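Local coordinates for protein inositol-1,4,5-trisphosphate 5-phosphatase 1 (Schizosaccharomyces pombe, PDB 1I9Z) that removes the 5-phosphate from phosphatidylinositol 4,5-bisphosphate and soluble inositol polyphosphates, here through its magnesium-dependent catalytic domain, at residues F28-N33 against E44-P49; T40-N45 against L301-H306; H294-V299 against I309-E314. All blocks are in the same frame, centred on the assembly; numbering follows the deposited sequence.

Contact 1: residues F28-N33 against E44-P49; sequences FVASYN and ENWLFP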
loop_
_atom_site.group_PDB
_atom_site.type_symbol
_atom_site.label_atom_id
_atom_site.label_comp_id
_atom_site.label_asym_id
_atom_site.label_seq_id
_atom_site.Cartn_x
_atom_site.Cartn_y
_atom_site.Cartn_z
ATOM N N PHE A 28 1.334 4.652 -7.709
ATOM C CA PHE A 28 0.426 5.632 -7.077
ATOM C C PHE A 28 -0.515 4.838 -6.198
ATOM O O PHE A 28 -1.210 3.928 -6.699
ATOM C CB PHE A 28 -0.398 6.353 -8.152
ATOM C CG PHE A 28 -1.194 7.537 -7.626
ATOM C CD1 PHE A 28 -0.681 8.855 -7.759
ATOM C CD2 PHE A 28 -2.467 7.369 -7.025
ATOM C CE1 PHE A 28 -1.397 9.972 -7.312
ATOM C CE2 PHE A 28 -3.213 8.486 -6.558
ATOM C CZ PHE A 28 -2.653 9.819 -6.703
ATOM N N VAL A 29 -0.532 5.128 -4.905
ATOM C CA VAL A 29 -1.344 4.400 -3.953
ATOM C C VAL A 29 -2.377 5.354 -3.410
ATOM O O VAL A 29 -2.050 6.439 -2.945
ATOM C CB VAL A 29 -0.501 3.805 -2.782
ATOM C CG1 VAL A 29 -1.437 3.097 -1.713
ATOM C CG2 VAL A 29 0.502 2.824 -3.308
ATOM N N ALA A 30 -3.627 4.942 -3.510
ATOM C CA ALA A 30 -4.757 5.760 -3.139
ATOM C C ALA A 30 -5.721 5.025 -2.221
ATOM O O ALA A 30 -6.079 3.886 -2.482
ATOM C CB ALA A 30 -5.541 6.188 -4.472
ATOM N N SER A 31 -6.206 5.744 -1.209
ATOM C CA SER A 31 -7.113 5.195 -0.211
ATOM C C SER A 31 -8.310 6.118 0.068
ATOM O O SER A 31 -8.153 7.367 0.195
ATOM C CB SER A 31 -6.339 4.926 1.111
ATOM O OG SER A 31 -7.130 4.097 1.922
ATOM N N TYR A 32 -9.497 5.520 0.216
ATOM C CA TYR A 32 -10.693 6.294 0.492
ATOM C C TYR A 32 -11.767 5.542 1.254
ATOM O O TYR A 32 -12.253 4.516 0.774
ATOM C CB TYR A 32 -11.267 6.797 -0.854
ATOM C CG TYR A 32 -12.229 7.985 -0.823
ATOM C CD1 TYR A 32 -12.587 8.655 0.357
ATOM C CD2 TYR A 32 -12.736 8.495 -2.040
ATOM C CE1 TYR A 32 -13.457 9.810 0.309
ATOM C CE2 TYR A 32 -13.560 9.598 -2.080
ATOM C CZ TYR A 32 -13.921 10.243 -0.916
ATOM O OH TYR A 32 -14.805 11.326 -0.966
ATOM N N ASN A 33 -12.075 5.971 2.481
ATOM C CA ASN A 33 -13.195 5.400 3.228
ATOM C C ASN A 33 -14.380 6.251 2.706
ATOM O O ASN A 33 -14.508 7.450 2.997
ATOM C CB ASN A 33 -13.101 5.653 4.757
ATOM C CG ASN A 33 -14.283 5.102 5.460
ATOM O OD1 ASN A 33 -15.423 5.320 5.022
ATOM N ND2 ASN A 33 -14.067 4.394 6.595
ATOM N N GLU A 44 -10.891 13.503 -10.091
ATOM C CA GLU A 44 -9.624 14.016 -10.642
ATOM C C GLU A 44 -8.615 14.535 -9.601
ATOM O O GLU A 44 -7.407 14.325 -9.739
ATOM C CB GLU A 44 -9.933 15.160 -11.653
ATOM C CG GLU A 44 -11.201 14.918 -12.557
ATOM C CD GLU A 44 -12.612 14.788 -11.845
ATOM O OE1 GLU A 44 -13.055 15.582 -10.935
ATOM O OE2 GLU A 44 -13.317 13.834 -12.275
ATOM N N ASN A 45 -9.119 15.265 -8.629
ATOM C CA ASN A 45 -8.278 15.879 -7.575
ATOM C C ASN A 45 -7.592 14.821 -6.737
ATOM O O ASN A 45 -6.522 15.056 -6.139
ATOM C CB ASN A 45 -9.147 16.789 -6.681
ATOM C CG ASN A 45 -9.595 18.072 -7.427
ATOM O OD1 ASN A 45 -10.548 18.785 -7.002
ATOM N ND2 ASN A 45 -8.898 18.374 -8.560
ATOM N N TRP A 46 -8.193 13.642 -6.718
ATOM C CA TRP A 46 -7.614 12.562 -5.922
ATOM C C TRP A 46 -6.577 11.697 -6.660
ATOM O O TRP A 46 -5.464 11.442 -6.190
ATOM C CB TRP A 46 -8.781 11.730 -5.342
ATOM C CG TRP A 46 -8.349 10.458 -4.574
ATOM C CD1 TRP A 46 -7.305 10.328 -3.695
ATOM C CD2 TRP A 46 -9.019 9.199 -4.588
ATOM N NE1 TRP A 46 -7.299 9.050 -3.129
ATOM C CE2 TRP A 46 -8.346 8.339 -3.659
ATOM C CE3 TRP A 46 -10.147 8.709 -5.286
ATOM C CZ2 TRP A 46 -8.755 7.035 -3.431
ATOM C CZ3 TRP A 46 -10.571 7.438 -5.079
ATOM C CH2 TRP A 46 -9.890 6.575 -4.142
ATOM N N LEU A 47 -6.957 11.242 -7.850
ATOM C CA LEU A 47 -6.095 10.388 -8.630
ATOM C C LEU A 47 -5.067 11.089 -9.514
ATOM O O LEU A 47 -4.063 10.462 -9.885
ATOM C CB LEU A 47 -6.976 9.426 -9.466
ATOM C CG LEU A 47 -7.301 8.006 -8.904
ATOM C CD1 LEU A 47 -7.103 7.855 -7.376
ATOM C CD2 LEU A 47 -8.681 7.539 -9.337
ATOM N N PHE A 48 -5.294 12.371 -9.869
ATOM C CA PHE A 48 -4.287 13.104 -10.700
ATOM C C PHE A 48 -4.015 14.419 -9.948
ATOM O O PHE A 48 -4.195 15.526 -10.479
ATOM C CB PHE A 48 -4.907 13.388 -12.064
ATOM C CG PHE A 48 -5.465 12.154 -12.712
ATOM C CD1 PHE A 48 -6.763 12.138 -13.195
ATOM C CD2 PHE A 48 -4.644 11.046 -12.904
ATOM C CE1 PHE A 48 -7.247 10.990 -13.896
ATOM C CE2 PHE A 48 -5.092 9.914 -13.580
ATOM C CZ PHE A 48 -6.399 9.890 -14.075
ATOM N N PRO A 49 -3.596 14.302 -8.691
ATOM C CA PRO A 49 -3.336 15.472 -7.850
ATOM C C PRO A 49 -2.166 16.317 -8.188
ATOM O O PRO A 49 -2.167 17.529 -7.886
ATOM C CB PRO A 49 -3.150 14.860 -6.477
ATOM C CG PRO A 49 -2.288 13.627 -6.853
ATOM C CD PRO A 49 -3.094 13.067 -8.038
#

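Contact 2: residues T40-N45 against L301-H306; sequences TTKLEN and LYYSDH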
loop_
_atom_site.group_PDB
_atom_site.type_symbol
_atom_site.label_atom_id
_atom_site.label_comp_id
_atom_site.label_asym_id
_atom_site.label_seq_id
_atom_site.Cartn_x
_atom_site.Cartn_y
_atom_site.Cartn_z
ATOM N N THR A 40 -18.437 7.461 -8.692
ATOM C CA THR A 40 -18.479 8.641 -9.582
ATOM C C THR A 40 -17.116 8.748 -10.221
ATOM O O THR A 40 -16.134 8.288 -9.630
ATOM C CB THR A 40 -18.786 9.946 -8.762
ATOM O OG1 THR A 40 -18.643 11.110 -9.618
ATOM C CG2 THR A 40 -17.818 10.084 -7.547
ATOM N N THR A 41 -17.026 9.345 -11.420
ATOM C CA THR A 41 -15.739 9.525 -12.068
ATOM C C THR A 41 -15.200 10.881 -11.647
ATOM O O THR A 41 -14.133 11.268 -12.073
ATOM C CB THR A 41 -15.877 9.580 -13.607
ATOM O OG1 THR A 41 -16.856 10.583 -13.923
ATOM C CG2 THR A 41 -16.398 8.249 -14.148
ATOM N N LYS A 42 -15.916 11.603 -10.814
ATOM C CA LYS A 42 -15.429 12.936 -10.434
ATOM C C LYS A 42 -14.422 12.795 -9.279
ATOM O O LYS A 42 -14.681 13.250 -8.170
ATOM C CB LYS A 42 -16.583 13.847 -9.991
ATOM C CG LYS A 42 -17.665 14.053 -11.059
ATOM C CD LYS A 42 -17.208 15.042 -12.073
ATOM C CE LYS A 42 -16.336 14.410 -13.134
ATOM N NZ LYS A 42 -16.259 15.305 -14.367
ATOM N N LEU A 43 -13.259 12.255 -9.620
ATOM C CA LEU A 43 -12.166 12.014 -8.654
ATOM C C LEU A 43 -10.859 12.599 -9.110
ATOM O O LEU A 43 -9.779 12.218 -8.632
ATOM C CB LEU A 43 -11.975 10.495 -8.545
ATOM C CG LEU A 43 -13.225 9.626 -8.336
ATOM C CD1 LEU A 43 -12.854 8.129 -8.446
ATOM C CD2 LEU A 43 -13.813 9.903 -6.926
ATOM N N GLU A 44 -10.891 13.503 -10.091
ATOM C CA GLU A 44 -9.624 14.016 -10.642
ATOM C C GLU A 44 -8.615 14.535 -9.601
ATOM O O GLU A 44 -7.407 14.325 -9.739
ATOM C CB GLU A 44 -9.933 15.160 -11.653
ATOM C CG GLU A 44 -11.201 14.918 -12.557
ATOM C CD GLU A 44 -12.612 14.788 -11.845
ATOM O OE1 GLU A 44 -13.055 15.582 -10.935
ATOM O OE2 GLU A 44 -13.317 13.834 -12.275
ATOM N N ASN A 45 -9.119 15.265 -8.629
ATOM C CA ASN A 45 -8.278 15.879 -7.575
ATOM C C ASN A 45 -7.592 14.821 -6.737
ATOM O O ASN A 45 -6.522 15.056 -6.139
ATOM C CB ASN A 45 -9.147 16.789 -6.681
ATOM C CG ASN A 45 -9.595 18.072 -7.427
ATOM O OD1 ASN A 45 -10.548 18.785 -7.002
ATOM N ND2 ASN A 45 -8.898 18.374 -8.560
ATOM N N LEU A 301 -11.866 16.058 -1.432
ATOM C CA LEU A 301 -13.111 15.493 -2.016
ATOM C C LEU A 301 -14.067 15.447 -0.829
ATOM O O LEU A 301 -13.652 15.099 0.291
ATOM C CB LEU A 301 -12.972 14.090 -2.580
ATOM C CG LEU A 301 -12.230 13.947 -3.909
ATOM C CD1 LEU A 301 -12.480 12.532 -4.442
ATOM C CD2 LEU A 301 -12.788 15.019 -4.936
ATOM N N TYR A 302 -15.347 15.733 -1.065
ATOM C CA TYR A 302 -16.301 15.928 0.021
ATOM C C TYR A 302 -17.486 14.965 0.064
ATOM O O TYR A 302 -18.490 15.235 0.768
ATOM C CB TYR A 302 -16.832 17.399 -0.136
ATOM C CG TYR A 302 -15.766 18.473 0.077
ATOM C CD1 TYR A 302 -14.902 18.880 -0.968
ATOM C CD2 TYR A 302 -15.647 19.077 1.318
ATOM C CE1 TYR A 302 -13.911 19.912 -0.756
ATOM C CE2 TYR A 302 -14.690 20.070 1.575
ATOM C CZ TYR A 302 -13.826 20.477 0.514
ATOM O OH TYR A 302 -12.903 21.460 0.730
ATOM N N TYR A 303 -17.366 13.838 -0.653
ATOM C CA TYR A 303 -18.477 12.905 -0.725
ATOM C C TYR A 303 -18.690 12.103 0.522
ATOM O O TYR A 303 -19.759 11.531 0.706
ATOM C CB TYR A 303 -18.263 11.894 -1.862
ATOM C CG TYR A 303 -17.871 12.546 -3.150
ATOM C CD1 TYR A 303 -16.817 12.059 -3.907
ATOM C CD2 TYR A 303 -18.587 13.663 -3.636
ATOM C CE1 TYR A 303 -16.437 12.683 -5.140
ATOM C CE2 TYR A 303 -18.247 14.244 -4.853
ATOM C CZ TYR A 303 -17.177 13.760 -5.596
ATOM O OH TYR A 303 -16.817 14.339 -6.826
ATOM N N SER A 304 -17.660 12.066 1.362
ATOM C CA SER A 304 -17.670 11.211 2.559
ATOM C C SER A 304 -17.343 12.006 3.834
ATOM O O SER A 304 -17.082 13.221 3.760
ATOM C CB SER A 304 -16.592 10.093 2.337
ATOM O OG SER A 304 -16.417 9.286 3.522
ATOM N N ASP A 305 -17.424 11.335 4.993
ATOM C CA ASP A 305 -17.025 12.006 6.230
ATOM C C ASP A 305 -15.495 11.840 6.400
ATOM O O ASP A 305 -14.905 12.369 7.337
ATOM C CB ASP A 305 -17.802 11.477 7.439
ATOM C CG ASP A 305 -17.747 9.967 7.568
ATOM O OD1 ASP A 305 -17.195 9.209 6.724
ATOM O OD2 ASP A 305 -18.290 9.558 8.599
ATOM N N HIS A 306 -14.837 11.131 5.490
ATOM C CA HIS A 306 -13.362 11.088 5.475
ATOM C C HIS A 306 -12.854 11.767 4.213
ATOM O O HIS A 306 -13.542 11.775 3.176
ATOM C CB HIS A 306 -12.785 9.668 5.342
ATOM C CG HIS A 306 -13.016 8.807 6.531
ATOM N ND1 HIS A 306 -11.984 8.211 7.238
ATOM C CD2 HIS A 306 -14.163 8.362 7.086
ATOM C CE1 HIS A 306 -12.499 7.423 8.173
ATOM N NE2 HIS A 306 -13.824 7.496 8.100
#

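Contact 3: residues H294-V299 against I309-E314; sequences HSYQSV and IYATYE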
loop_
_atom_site.group_PDB
_atom_site.type_symbol
_atom_site.label_atom_id
_atom_site.label_comp_id
_atom_site.label_asym_id
_atom_site.label_seq_id
_atom_site.Cartn_x
_atom_site.Cartn_y
_atom_site.Cartn_z
ATOM N N HIS A 294 7.690 9.590 -2.306
ATOM C CA HIS A 294 7.685 10.940 -2.746
ATOM C C HIS A 294 6.633 11.762 -2.039
ATOM O O HIS A 294 6.953 12.487 -1.088
ATOM C CB HIS A 294 7.558 10.999 -4.272
ATOM C CG HIS A 294 8.845 10.660 -4.964
ATOM N ND1 HIS A 294 9.208 9.370 -5.295
ATOM C CD2 HIS A 294 9.901 11.439 -5.308
ATOM C CE1 HIS A 294 10.426 9.367 -5.811
ATOM N NE2 HIS A 294 10.870 10.611 -5.830
ATOM N N SER A 295 5.384 11.628 -2.438
ATOM C CA SER A 295 4.296 12.426 -1.855
ATOM C C SER A 295 3.426 11.629 -0.894
ATOM O O SER A 295 3.355 10.387 -0.967
ATOM C CB SER A 295 3.387 12.978 -2.967
ATOM O OG SER A 295 4.135 13.762 -3.857
ATOM N N TYR A 296 2.769 12.345 0.011
ATOM C CA TYR A 296 1.825 11.700 0.950
ATOM C C TYR A 296 0.874 12.803 1.310
ATOM O O TYR A 296 1.216 13.697 2.123
ATOM C CB TYR A 296 2.568 11.208 2.212
ATOM C CG TYR A 296 1.740 10.481 3.271
ATOM C CD1 TYR A 296 2.130 10.490 4.593
ATOM C CD2 TYR A 296 0.619 9.674 2.916
ATOM C CE1 TYR A 296 1.486 9.686 5.554
ATOM C CE2 TYR A 296 -0.056 8.906 3.877
ATOM C CZ TYR A 296 0.393 8.891 5.194
ATOM O OH TYR A 296 -0.197 8.022 6.127
ATOM N N GLN A 297 -0.346 12.752 0.793
ATOM C CA GLN A 297 -1.273 13.870 1.050
ATOM C C GLN A 297 -2.733 13.430 1.113
ATOM O O GLN A 297 -3.081 12.342 0.605
ATOM C CB GLN A 297 -1.233 14.846 -0.151
ATOM C CG GLN A 297 -0.066 15.852 -0.202
ATOM C CD GLN A 297 0.112 16.616 1.119
ATOM O OE1 GLN A 297 -0.871 17.079 1.773
ATOM N NE2 GLN A 297 1.366 16.731 1.543
ATOM N N SER A 298 -3.565 14.315 1.669
ATOM C CA SER A 298 -5.015 14.157 1.647
ATOM C C SER A 298 -5.473 15.108 0.508
ATOM O O SER A 298 -4.740 16.001 0.079
ATOM C CB SER A 298 -5.681 14.499 2.969
ATOM O OG SER A 298 -5.637 15.879 3.267
ATOM N N VAL A 299 -6.673 14.855 -0.011
ATOM C CA VAL A 299 -7.188 15.640 -1.128
ATOM C C VAL A 299 -8.568 16.117 -0.787
ATOM O O VAL A 299 -9.338 15.432 -0.166
ATOM C CB VAL A 299 -7.231 14.725 -2.407
ATOM C CG1 VAL A 299 -8.075 15.369 -3.508
ATOM C CG2 VAL A 299 -5.763 14.457 -2.856
ATOM N N ILE A 309 -6.854 9.952 0.573
ATOM C CA ILE A 309 -5.413 10.268 0.645
ATOM C C ILE A 309 -4.669 9.490 -0.452
ATOM O O ILE A 309 -5.245 8.600 -1.127
ATOM C CB ILE A 309 -4.789 9.850 2.011
ATOM C CG1 ILE A 309 -5.017 8.360 2.265
ATOM C CG2 ILE A 309 -5.431 10.649 3.136
ATOM C CD1 ILE A 309 -4.157 7.768 3.454
ATOM N N TYR A 310 -3.418 9.866 -0.708
ATOM C CA TYR A 310 -2.613 9.101 -1.643
ATOM C C TYR A 310 -1.144 9.211 -1.257
ATOM O O TYR A 310 -0.754 10.114 -0.479
ATOM C CB TYR A 310 -2.805 9.557 -3.117
ATOM C CG TYR A 310 -2.212 10.933 -3.402
ATOM C CD1 TYR A 310 -0.882 11.056 -3.823
ATOM C CD2 TYR A 310 -2.941 12.074 -3.166
ATOM C CE1 TYR A 310 -0.294 12.315 -4.026
ATOM C CE2 TYR A 310 -2.352 13.360 -3.328
ATOM C CZ TYR A 310 -1.059 13.462 -3.762
ATOM O OH TYR A 310 -0.516 14.713 -4.000
ATOM N N ALA A 311 -0.334 8.311 -1.809
ATOM C CA ALA A 311 1.104 8.363 -1.607
ATOM C C ALA A 311 1.693 7.942 -2.950
ATOM O O ALA A 311 1.051 7.156 -3.696
ATOM C CB ALA A 311 1.548 7.363 -0.478
ATOM N N THR A 312 2.894 8.462 -3.279
ATOM C CA THR A 312 3.553 8.046 -4.512
ATOM C C THR A 312 4.926 7.441 -4.191
ATOM O O THR A 312 5.585 7.809 -3.184
ATOM C CB THR A 312 3.731 9.228 -5.485
ATOM O OG1 THR A 312 4.396 10.304 -4.808
ATOM C CG2 THR A 312 2.403 9.696 -5.981
ATOM N N TYR A 313 5.347 6.512 -5.032
ATOM C CA TYR A 313 6.642 5.834 -4.857
ATOM C C TYR A 313 7.323 5.543 -6.184
ATOM O O TYR A 313 6.677 5.508 -7.253
ATOM C CB TYR A 313 6.468 4.462 -4.216
ATOM C CG TYR A 313 5.751 4.469 -2.892
ATOM C CD1 TYR A 313 4.366 4.283 -2.806
ATOM C CD2 TYR A 313 6.464 4.708 -1.726
ATOM C CE1 TYR A 313 3.689 4.344 -1.561
ATOM C CE2 TYR A 313 5.814 4.774 -0.460
ATOM C CZ TYR A 313 4.415 4.595 -0.394
ATOM O OH TYR A 313 3.774 4.640 0.797
ATOM N N GLU A 314 8.640 5.360 -6.098
ATOM C CA GLU A 314 9.407 4.886 -7.234
ATOM C C GLU A 314 9.861 3.555 -6.721
ATOM O O GLU A 314 10.311 3.470 -5.581
ATOM C CB GLU A 314 10.620 5.749 -7.537
ATOM C CG GLU A 314 10.277 6.942 -8.376
ATOM C CD GLU A 314 11.531 7.685 -8.814
ATOM O OE1 GLU A 314 12.267 8.213 -7.943
ATOM O OE2 GLU A 314 11.770 7.717 -10.032
HETATM O O HOH W 1 5.195 8.296 -0.441
HETATM O O HOH W 2 2.163 14.468 -6.002
#

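Contact 1: residues F28-N33 against E44-P49
The strand 28-33 turns a row of alternating bumps, F28, A30 and Y32, toward the short helix 44-47, so that the helix of the beta-alpha-beta unit 20-33, 44-47, 57-63 packs onto its first strand within the DNase I-like fold. The indole of W46, with the L47 methyl CD1 beside it, fills the hollow over A30 between the Y32 and F28 rings. A30 suits the low point of the row: its single methyl lets the indole settle close to the strand, with CB of A30 3.5 Å from CZ2 of W46. Beyond it Y32 forms a wall, its CG anti to the backbone N (chi1 -160°). The edge of its ring meets one face of the indole in a T-shaped stack, the Y32 ring and the six-membered ring of W46 having planes at 69°. The opposite indole face is covered by L47, whose CD1 sits over its centre. L47 takes up this wedge with a chi1 of -94°, away from a staggered position, consistent with tight packing.

At the other end the phenyl of F28 reaches tip to tip for the compact, rigid ring of P49, CZ lying 3.5 Å from the proline CD. L47 O lies over one face of the phenyl, while W46 O approaches its edge.

No hydrogen bond spans the two segments, so shape complementarity carries the contact. W46 NE1 is satisfied by I309 O of the next strand, which helps to fix the indole's rotation, whereas buried W46 O has no hydrogen-bond partner in the model and lies at the C-H rim of F28, whose weakly positive edge may partly compensate.

Contact 2: residues T40-N45 against L301-H306
Y303 spans most of the distance between the two loops. From CB its CG swings anti to the carbonyl carbon (chi1 -48°), and the ring is carried toward 40-45, its inner part packing on Y32 of the strand 20-33. Farther out CE1 meets the T40 methyl, 3.8 Å from CG2, in a tip-to-tip approach, and it brushes CD2 of L43 near the ring plane. At the tip, OH donates to the backbone carbonyl of K42, 2.7 Å from OH to O, bonding in the carbonyl plane on a lone pair with a C=O...O angle of 139°. The same hydroxyl lies 3.2 Å from CB of K42. Tyrosine suits this place because its flank is apolar where the threonine methyl and leucine lie, and its end is polar where the K42 carbonyl lies.

That carbonyl is presented by a tight turn. K42 centres an inverse gamma turn, and T40 OG1, anti to its own backbone N, accepts from K42 N at 3.0 Å in an ST turn. Beside the tyrosine, CD2 of L43 meets CD1 of L301 at 3.9 Å, the two leucines crossing at about a right angle.

Beyond Y303 the chain enters S304-D305-H306, the Ser-Asp-His motif found across the DNase I-like superfamily. S304 OG accepts from H306 N in a second ST turn, and D305 lines the pocket that holds inositol 1,4-bisphosphate.

Contact 3: residues H294-V299 against I309-E314
Two side chains on I309-E314 take the crowded first-torsion position, between the backbone N and the carbonyl carbon: Y310 (chi1 70°) and T312 (chi1 53°). For Y310 this leans the ring across the partner strand, where CE2 lies 3.6 Å from CG2 of V299, which comes in at the ring edge, and 3.7 Å from CB of Q297. For T312 it aims OG1 at the opposite backbone, so that S295 N donates to it over 2.9 Å. A threonine thus bonds like an extra carbonyl while its branched carbon suits the strand.

Strands 294-298 and 309-314 form an antiparallel beta hairpin, their directions 175° apart. Q297 and Y310 form a hydrogen-bonded pair, with Y310 N to Q297 O at 2.8 Å and the return bond from Q297 N to Y310 O, both nearly along the C=O axes. Toward H294 the regularity breaks into a beta bulge: H294 and S295 together face T312, H294 N giving its hydrogen to T312 O and T312 N to S295 O. A water donates to both of those carbonyl oxygens. At this more exposed end the H294 ring edge meets the E314 carboxylate, CE1 3.0 Å from OE1, an approach that may be helped by charge if the imidazole is protonated.

Strand 292-298 is one of the two outermost strands of the six-stranded sheet, and 309-320 separates it from strand 20-33. Y296, I309 and A311 face strand 283-288 of the second sheet, while on the other face the Y310 ring meets that of F28 with their planes nearly parallel. V299, just past the strand, packs on N45 and W46 of helix 44-47.

Overall arrangement
From the N terminus, strand 20-33 leads through a ten-residue loop to helix 44-47, and contact 1 closes that loop within a beta-alpha-beta unit. Contact 2 starts inside the loop, sharing E44 and N45 with contact 1, and spans more than 250 residues to 301-306. That segment belongs to the connection between the hairpin strands joined by contact 3, so contacts 2 and 3 cross, whereas 1 and 3 follow in series. Strand pairing through V29 O and A311 N links contacts 1 and 3, and a hydrogen bond between S304 OG and N33 O links 1 and 2. Together they tie helix, sheet and the pocket-bearing loop of the DNase I-like domain.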